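Local coordinates for protein Dmd discriminator of mRNA degradation (Enterobacteria phage RB69, PDB 5I8J) that probably acts as a phage antitoxin, neutralising a bacterial RnlA-type toxin so that phage messenger RNA escapes degradation during infection, at residues I24-D29 / E34-Q39; E18-D23 / A46-F51; Q39-N44 / F58-R63. All coordinates share one frame; numbering follows the deposited sequence.

Contact 1: I24-D29 / E34-Q39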
# COMPACT_ATOMS: atom_id res chain seq x y z
N ILE A 24 2.62 -4.53 9.70
CA ILE A 24 3.28 -4.59 11.01
C ILE A 24 2.23 -4.44 12.10
O ILE A 24 1.38 -3.56 12.01
CB ILE A 24 4.35 -3.48 11.15
CG1 ILE A 24 5.38 -3.60 10.03
CG2 ILE A 24 5.08 -3.58 12.50
CD1 ILE A 24 6.44 -2.51 10.03
N MET A 25 2.27 -5.31 13.12
CA MET A 25 1.34 -5.18 14.24
C MET A 25 1.97 -4.34 15.33
O MET A 25 3.05 -4.67 15.83
CB MET A 25 0.97 -6.55 14.82
CG MET A 25 0.41 -7.55 13.83
SD MET A 25 -0.99 -6.90 12.92
CE MET A 25 -2.18 -6.62 14.20
N LEU A 26 1.29 -3.26 15.71
CA LEU A 26 1.83 -2.34 16.71
C LEU A 26 0.89 -2.24 17.89
O LEU A 26 -0.32 -2.17 17.73
CB LEU A 26 2.05 -0.95 16.10
CG LEU A 26 3.00 -0.88 14.91
CD1 LEU A 26 3.01 0.54 14.34
CD2 LEU A 26 4.41 -1.34 15.32
N SER A 27 1.45 -2.21 19.10
CA SER A 27 0.62 -2.15 20.29
C SER A 27 0.40 -0.72 20.77
O SER A 27 -0.43 -0.49 21.66
CB SER A 27 1.25 -2.97 21.40
OG SER A 27 2.49 -2.39 21.77
N GLY A 28 1.13 0.23 20.19
CA GLY A 28 1.06 1.61 20.63
C GLY A 28 0.11 2.46 19.81
O GLY A 28 -0.84 1.96 19.22
N ASP A 29 0.39 3.76 19.76
CA ASP A 29 -0.52 4.70 19.15
C ASP A 29 0.24 5.66 18.26
O ASP A 29 1.21 5.27 17.62
CB ASP A 29 -1.32 5.41 20.24
CG ASP A 29 -2.14 4.44 21.08
OD1 ASP A 29 -2.87 3.61 20.50
OD2 ASP A 29 -2.03 4.49 22.33
N GLU A 34 4.28 7.02 14.00
CA GLU A 34 5.11 8.03 13.33
C GLU A 34 6.59 7.68 13.37
O GLU A 34 7.30 7.80 12.36
CB GLU A 34 4.86 9.42 13.94
CG GLU A 34 3.48 9.98 13.62
CD GLU A 34 3.28 11.41 14.14
OE1 GLU A 34 4.26 12.05 14.55
OE2 GLU A 34 2.12 11.87 14.14
N TRP A 35 7.08 7.25 14.54
CA TRP A 35 8.49 6.91 14.69
C TRP A 35 8.86 5.75 13.77
O TRP A 35 9.88 5.77 13.09
CB TRP A 35 8.85 6.57 16.14
CG TRP A 35 10.33 6.54 16.35
CD1 TRP A 35 11.13 7.58 16.74
CD2 TRP A 35 11.21 5.43 16.10
NE1 TRP A 35 12.44 7.19 16.78
CE2 TRP A 35 12.53 5.88 16.39
CE3 TRP A 35 11.02 4.11 15.68
CZ2 TRP A 35 13.64 5.04 16.27
CZ3 TRP A 35 12.14 3.29 15.57
CH2 TRP A 35 13.42 3.75 15.86
N VAL A 36 8.02 4.72 13.76
CA VAL A 36 8.27 3.55 12.93
C VAL A 36 8.29 3.96 11.46
O VAL A 36 9.15 3.49 10.69
CB VAL A 36 7.22 2.45 13.19
CG1 VAL A 36 7.28 1.36 12.14
CG2 VAL A 36 7.45 1.85 14.57
N THR A 37 7.40 4.87 11.09
CA THR A 37 7.34 5.35 9.70
C THR A 37 8.62 6.08 9.33
O THR A 37 9.22 5.84 8.28
CB THR A 37 6.13 6.27 9.48
OG1 THR A 37 4.92 5.54 9.77
CG2 THR A 37 6.08 6.76 8.03
N VAL A 38 9.05 6.98 10.21
CA VAL A 38 10.24 7.77 9.95
C VAL A 38 11.46 6.87 9.86
O VAL A 38 12.30 7.04 8.98
CB VAL A 38 10.45 8.84 11.04
CG1 VAL A 38 11.84 9.47 10.94
CG2 VAL A 38 9.34 9.88 10.95
N GLN A 39 11.54 5.89 10.75
CA GLN A 39 12.68 4.98 10.75
C GLN A 39 12.71 4.15 9.47
O GLN A 39 13.76 4.02 8.84
CB GLN A 39 12.62 4.06 11.98
CG GLN A 39 13.69 2.96 12.00
CD GLN A 39 15.10 3.48 12.21
OE1 GLN A 39 15.35 4.68 12.29
NE2 GLN A 39 16.05 2.55 12.29

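Contact 2: E18-D23 / A46-F51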
# COMPACT_ATOMS: atom_id res chain seq x y z
N GLU A 18 11.36 1.61 -7.36
CA GLU A 18 11.05 0.29 -6.83
C GLU A 18 10.26 0.44 -5.53
O GLU A 18 10.39 1.44 -4.85
CB GLU A 18 12.31 -0.52 -6.58
CG GLU A 18 12.91 -1.19 -7.79
CD GLU A 18 13.99 -2.18 -7.40
OE1 GLU A 18 14.17 -2.41 -6.18
OE2 GLU A 18 14.66 -2.73 -8.29
N MET A 19 9.46 -0.56 -5.20
CA MET A 19 8.57 -0.46 -4.04
C MET A 19 8.78 -1.58 -3.05
O MET A 19 9.35 -2.62 -3.39
CB MET A 19 7.11 -0.44 -4.51
CG MET A 19 6.81 0.78 -5.36
SD MET A 19 5.23 0.68 -6.21
CE MET A 19 4.13 0.63 -4.83
N PHE A 20 8.34 -1.35 -1.82
CA PHE A 20 8.24 -2.42 -0.83
C PHE A 20 6.99 -2.23 0.00
O PHE A 20 6.43 -1.15 0.04
CB PHE A 20 9.49 -2.48 0.06
CG PHE A 20 9.73 -1.24 0.88
CD1 PHE A 20 10.42 -0.16 0.35
CD2 PHE A 20 9.30 -1.17 2.20
CE1 PHE A 20 10.65 0.97 1.11
CE2 PHE A 20 9.53 -0.04 2.96
CZ PHE A 20 10.20 1.03 2.42
N THR A 21 6.53 -3.28 0.66
CA THR A 21 5.33 -3.14 1.47
C THR A 21 5.38 -4.15 2.62
O THR A 21 5.96 -5.22 2.47
CB THR A 21 4.05 -3.32 0.61
OG1 THR A 21 2.89 -3.02 1.39
CG2 THR A 21 3.95 -4.74 0.05
N LYS A 22 4.84 -3.76 3.77
CA LYS A 22 4.84 -4.64 4.95
C LYS A 22 3.61 -4.41 5.79
O LYS A 22 3.16 -3.28 5.89
CB LYS A 22 6.06 -4.38 5.84
CG LYS A 22 7.42 -4.58 5.22
CD LYS A 22 8.49 -4.38 6.27
CE LYS A 22 8.45 -5.48 7.31
NZ LYS A 22 9.71 -5.49 8.12
N ASP A 23 3.09 -5.47 6.41
CA ASP A 23 2.09 -5.34 7.47
C ASP A 23 2.79 -5.50 8.81
O ASP A 23 3.48 -6.49 9.02
CB ASP A 23 0.99 -6.40 7.34
CG ASP A 23 -0.10 -5.99 6.38
OD1 ASP A 23 -0.03 -4.86 5.85
OD2 ASP A 23 -1.03 -6.78 6.17
N ALA A 46 13.72 6.33 1.55
CA ALA A 46 12.48 6.07 0.83
C ALA A 46 11.35 7.00 1.25
O ALA A 46 11.43 7.70 2.26
CB ALA A 46 12.07 4.61 1.04
N LEU A 47 10.30 7.01 0.44
CA LEU A 47 9.02 7.58 0.82
C LEU A 47 8.22 6.44 1.43
O LEU A 47 8.08 5.40 0.80
CB LEU A 47 8.29 8.16 -0.39
CG LEU A 47 6.79 8.43 -0.23
CD1 LEU A 47 6.54 9.56 0.77
CD2 LEU A 47 6.15 8.76 -1.58
N VAL A 48 7.73 6.60 2.65
CA VAL A 48 6.92 5.54 3.25
C VAL A 48 5.61 6.13 3.74
O VAL A 48 5.59 7.18 4.39
CB VAL A 48 7.65 4.85 4.43
CG1 VAL A 48 6.74 3.78 5.08
CG2 VAL A 48 8.95 4.23 3.95
N LYS A 49 4.50 5.45 3.39
CA LYS A 49 3.17 5.82 3.84
C LYS A 49 2.64 4.74 4.77
O LYS A 49 2.79 3.55 4.49
CB LYS A 49 2.20 5.98 2.66
CG LYS A 49 2.65 6.96 1.60
CD LYS A 49 1.75 6.83 0.35
CE LYS A 49 2.25 7.68 -0.80
NZ LYS A 49 1.85 9.10 -0.69
N ALA A 50 2.02 5.18 5.87
CA ALA A 50 1.37 4.26 6.81
C ALA A 50 -0.15 4.31 6.65
O ALA A 50 -0.75 5.38 6.63
CB ALA A 50 1.78 4.60 8.25
N PHE A 51 -0.76 3.14 6.53
CA PHE A 51 -2.19 2.99 6.35
C PHE A 51 -2.79 2.18 7.50
O PHE A 51 -2.24 1.15 7.87
CB PHE A 51 -2.51 2.28 5.02
CG PHE A 51 -2.29 3.12 3.79
CD1 PHE A 51 -1.01 3.28 3.25
CD2 PHE A 51 -3.36 3.73 3.15
CE1 PHE A 51 -0.82 4.06 2.11
CE2 PHE A 51 -3.17 4.50 2.01
CZ PHE A 51 -1.90 4.66 1.49

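Contact 3: Q39-N44 / F58-R63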
# COMPACT_ATOMS: atom_id res chain seq x y z
N GLN A 39 11.54 5.89 10.75
CA GLN A 39 12.68 4.98 10.75
C GLN A 39 12.71 4.15 9.47
O GLN A 39 13.76 4.02 8.84
CB GLN A 39 12.62 4.06 11.98
CG GLN A 39 13.69 2.96 12.00
CD GLN A 39 15.10 3.48 12.21
OE1 GLN A 39 15.35 4.68 12.29
NE2 GLN A 39 16.05 2.55 12.29
N LEU A 40 11.56 3.61 9.09
CA LEU A 40 11.47 2.85 7.85
C LEU A 40 11.91 3.69 6.66
O LEU A 40 12.67 3.23 5.80
CB LEU A 40 10.04 2.36 7.62
CG LEU A 40 9.67 0.95 8.07
CD1 LEU A 40 8.21 0.68 7.74
CD2 LEU A 40 10.58 -0.08 7.39
N ALA A 41 11.45 4.93 6.62
CA ALA A 41 11.74 5.78 5.48
C ALA A 41 13.22 6.14 5.47
O ALA A 41 13.88 6.07 4.44
CB ALA A 41 10.87 7.02 5.50
N GLU A 42 13.76 6.48 6.64
CA GLU A 42 15.13 6.97 6.72
C GLU A 42 16.14 5.87 6.41
O GLU A 42 17.06 6.07 5.63
CB GLU A 42 15.43 7.58 8.09
CG GLU A 42 16.80 8.23 8.12
CD GLU A 42 17.06 9.03 9.38
OE1 GLU A 42 16.66 8.57 10.48
OE2 GLU A 42 17.67 10.12 9.26
N VAL A 43 15.94 4.70 7.03
CA VAL A 43 16.82 3.55 6.79
C VAL A 43 16.87 3.20 5.30
O VAL A 43 17.92 2.82 4.77
CB VAL A 43 16.36 2.33 7.60
CG1 VAL A 43 17.08 1.06 7.15
CG2 VAL A 43 16.59 2.56 9.08
N ASN A 44 15.74 3.36 4.62
CA ASN A 44 15.63 2.92 3.24
C ASN A 44 15.79 4.03 2.22
O ASN A 44 15.66 3.78 1.01
CB ASN A 44 14.29 2.20 3.05
CG ASN A 44 14.30 0.82 3.68
OD1 ASN A 44 14.99 -0.07 3.20
ND2 ASN A 44 13.54 0.63 4.75
N PHE A 58 -0.13 8.68 8.05
CA PHE A 58 1.14 9.38 8.17
C PHE A 58 2.02 9.05 6.98
O PHE A 58 1.84 8.02 6.35
CB PHE A 58 1.85 9.00 9.48
CG PHE A 58 3.01 9.87 9.82
CD1 PHE A 58 2.82 11.20 10.16
CD2 PHE A 58 4.30 9.36 9.84
CE1 PHE A 58 3.89 12.00 10.49
CE2 PHE A 58 5.37 10.16 10.17
CZ PHE A 58 5.16 11.49 10.49
N GLU A 59 2.98 9.92 6.66
CA GLU A 59 4.00 9.56 5.70
C GLU A 59 5.27 10.36 5.93
O GLU A 59 5.22 11.45 6.51
CB GLU A 59 3.50 9.74 4.27
CG GLU A 59 3.19 11.16 3.88
CD GLU A 59 2.38 11.21 2.60
OE1 GLU A 59 2.83 10.61 1.60
OE2 GLU A 59 1.28 11.81 2.60
N ALA A 60 6.39 9.80 5.48
CA ALA A 60 7.70 10.44 5.63
C ALA A 60 8.50 10.20 4.36
O ALA A 60 8.53 9.09 3.85
CB ALA A 60 8.43 9.89 6.85
N ASP A 61 9.14 11.24 3.85
CA ASP A 61 9.86 11.12 2.58
C ASP A 61 11.34 11.41 2.78
O ASP A 61 11.74 12.56 2.97
CB ASP A 61 9.28 12.08 1.54
CG ASP A 61 9.84 11.85 0.14
OD1 ASP A 61 10.73 11.00 -0.02
OD2 ASP A 61 9.40 12.54 -0.80
N PHE A 62 12.15 10.36 2.71
CA PHE A 62 13.58 10.51 2.84
C PHE A 62 14.33 10.20 1.54
O PHE A 62 15.48 9.79 1.56
CB PHE A 62 14.10 9.63 3.98
CG PHE A 62 13.83 10.22 5.33
CD1 PHE A 62 12.57 10.13 5.90
CD2 PHE A 62 14.84 10.87 6.03
CE1 PHE A 62 12.31 10.68 7.14
CE2 PHE A 62 14.59 11.43 7.27
CZ PHE A 62 13.33 11.34 7.83
N ARG A 63 13.68 10.43 0.41
CA ARG A 63 14.35 10.17 -0.86
C ARG A 63 15.35 11.28 -1.19
O ARG A 63 16.24 11.10 -2.02
CB ARG A 63 13.33 10.03 -1.99
CG ARG A 63 12.50 8.75 -1.88
CD ARG A 63 11.42 8.75 -2.94
NE ARG A 63 10.48 9.85 -2.76
CZ ARG A 63 9.45 10.11 -3.57
NH1 ARG A 63 9.22 9.34 -4.63
NH2 ARG A 63 8.66 11.14 -3.32

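Contact 1: I24-D29 / E34-Q39
Leu26 and Val36 mark the nearest approach of the two backbones, their CA atoms 9.5 Å apart, as the last residues of strand 19-26 face the helix that follows in the chain. The contacts within 4.5 Å are all between aliphatic side chains. Val36 points from the helix toward the strand and divides its two methyls between two partners, CG1 lying 4.5 Å from CD1 of Ile24 and CG2 4.5 Å from CD2 of Leu26. Each contact is a loose van der Waals touch at one methyl, and the two segments bury just 113 Å² between them. Ile24 and Leu26, two residues apart on the strand, send their CB atoms to the same side, which is why one valine can meet both. In Ile24 the chain from CA through CG1 to CD1 is extended (chi2 177°), which carries its terminal methyl out to the helix.

The arrangement is a strand-loop-helix connection in an alpha+beta fold, where helix 30-44 packs across one face of a four-stranded antiparallel sheet. Ser27, Gly28 and Asp29 form the short connection, and Asp29 occupies the N-cap position without a capping bond from its carboxylate. On the sheet, Ile24 and Leu26 are tied by backbone hydrogen bonds to Val8 and Thr6 of strand 6-14. Ile33 and Glu32 of the helix lie against Leu26, while Phe10 of strand 6-14 touches both Ile24 and Val36 and also packs on Thr37, the next residue of the helix.

Contact 2: E18-D23 / A46-F51
With chi1 at 62°, Phe20 holds CG between its backbone N and carbonyl carbon, and this brings its ring across to Ala46 and Val48; in Val48 a chi1 of 178° sets CG1 anti to the backbone N and puts CG2 beside that nitrogen, where it meets the ring. The phenyl group is the bridge between the segments. Its CE1 lies 3.9 Å from CB of Ala46, which comes in at the ring edge, in plane. Its CZ lies 3.8 Å from CG2 of Val48, a methyl that approaches obliquely, and the two side chains run at about a right angle to each other.

Strands 19-26 and 46-52 are not neighbours in the four-stranded antiparallel sheet. Strand 6-14 runs between them, pairing with Phe20 through Gly12 on one side and with Leu47 through Trp13 on the other, so Phe20 spans an intervening strand on the face that the helix covers. Ala41 of helix 30-44 packs on Val48, Asn44 touches Phe20, and the ring of Phe14 meets that of Phe20 with planes about 40° apart. Other residues of the two segments face the second subunit: Phe51 meets Phe51 of that chain edge-to-face, Lys49 forms a salt bridge with its Asp54, and OD2 of Asp23 accepts a hydrogen bond from NE1 of its Trp13.

Contact 3: Q39-N44 / F58-R63
The C-terminal turns of helix 30-44 pack here on the end of strand 55-61, outermost in the sheet of this chain, where the helix lies on the antiparallel sheet of this alpha+beta fold. The backbones come close, with CA of Glu42 and CA of Phe62 5.5 Å apart, consistent with the small Ala41 being the residue turned toward the strand. CB of Ala41 touches three groups: the carbonyl O of Ala60 at 3.5 Å, CB of Ala60, and CD1 of Phe62 at 3.6 Å, the last from an oblique direction.

Phe62 covers the neighbouring helical residue. Its ring lies beneath Glu42, whose CB stands over the centre of one face, 4.0 Å from the ring centroid and 13° off the ring normal, a CH-pi contact. CA of Glu42 lies over the same ring, nearest CG. Glu42 CG is anti to the backbone N (chi1 -174°), and the extended chain beyond it runs along CD2 and CE2 of Phe62; the carboxylate reaches the rim with OE2 3.9 Å from CE2, its plane turned 47° from that of the ring. Val38, one helical turn earlier, also packs on Phe62, whose backbone pairs with Ala46 of the adjoining strand.

Both segments also carry local polar bonds. ND2 of Asn44 turns back to O of Leu40, meeting it in the carbonyl plane on a lone pair, and N of Asn44 donates to the same oxygen. Beyond Phe62, Arg63 grips Asp61 side-on in a salt bridge, NE on OD1 and NH2 on OD2. OD1 also accepts from the backbone N of Arg63 at 3.0 Å, closing an Asx turn, and N and NE reach this oxygen from opposite faces of the carboxylate plane.

In the fold
All three contacts lie within one small fold, a four-stranded antiparallel sheet with helix 30-44 packed on it. Contact 1 is nested along the chain inside the loop closed by contact 2, contact 3 follows contact 1 in series, and the segments of contacts 2 and 3 alternate. Their centres lie about 13 Å (1 and 2), 12 Å (1 and 3) and 9 Å (2 and 3) apart. Contacts 1 and 3 share Gln39 and join the helix to the outermost strands, 19-26 and 55-61. Contact 2 spans strand 6-14. The second subunit bonds to residues of the contact 2 segments and touches neither helix contact, so the helix packs within one chain while those segments also join the dimer.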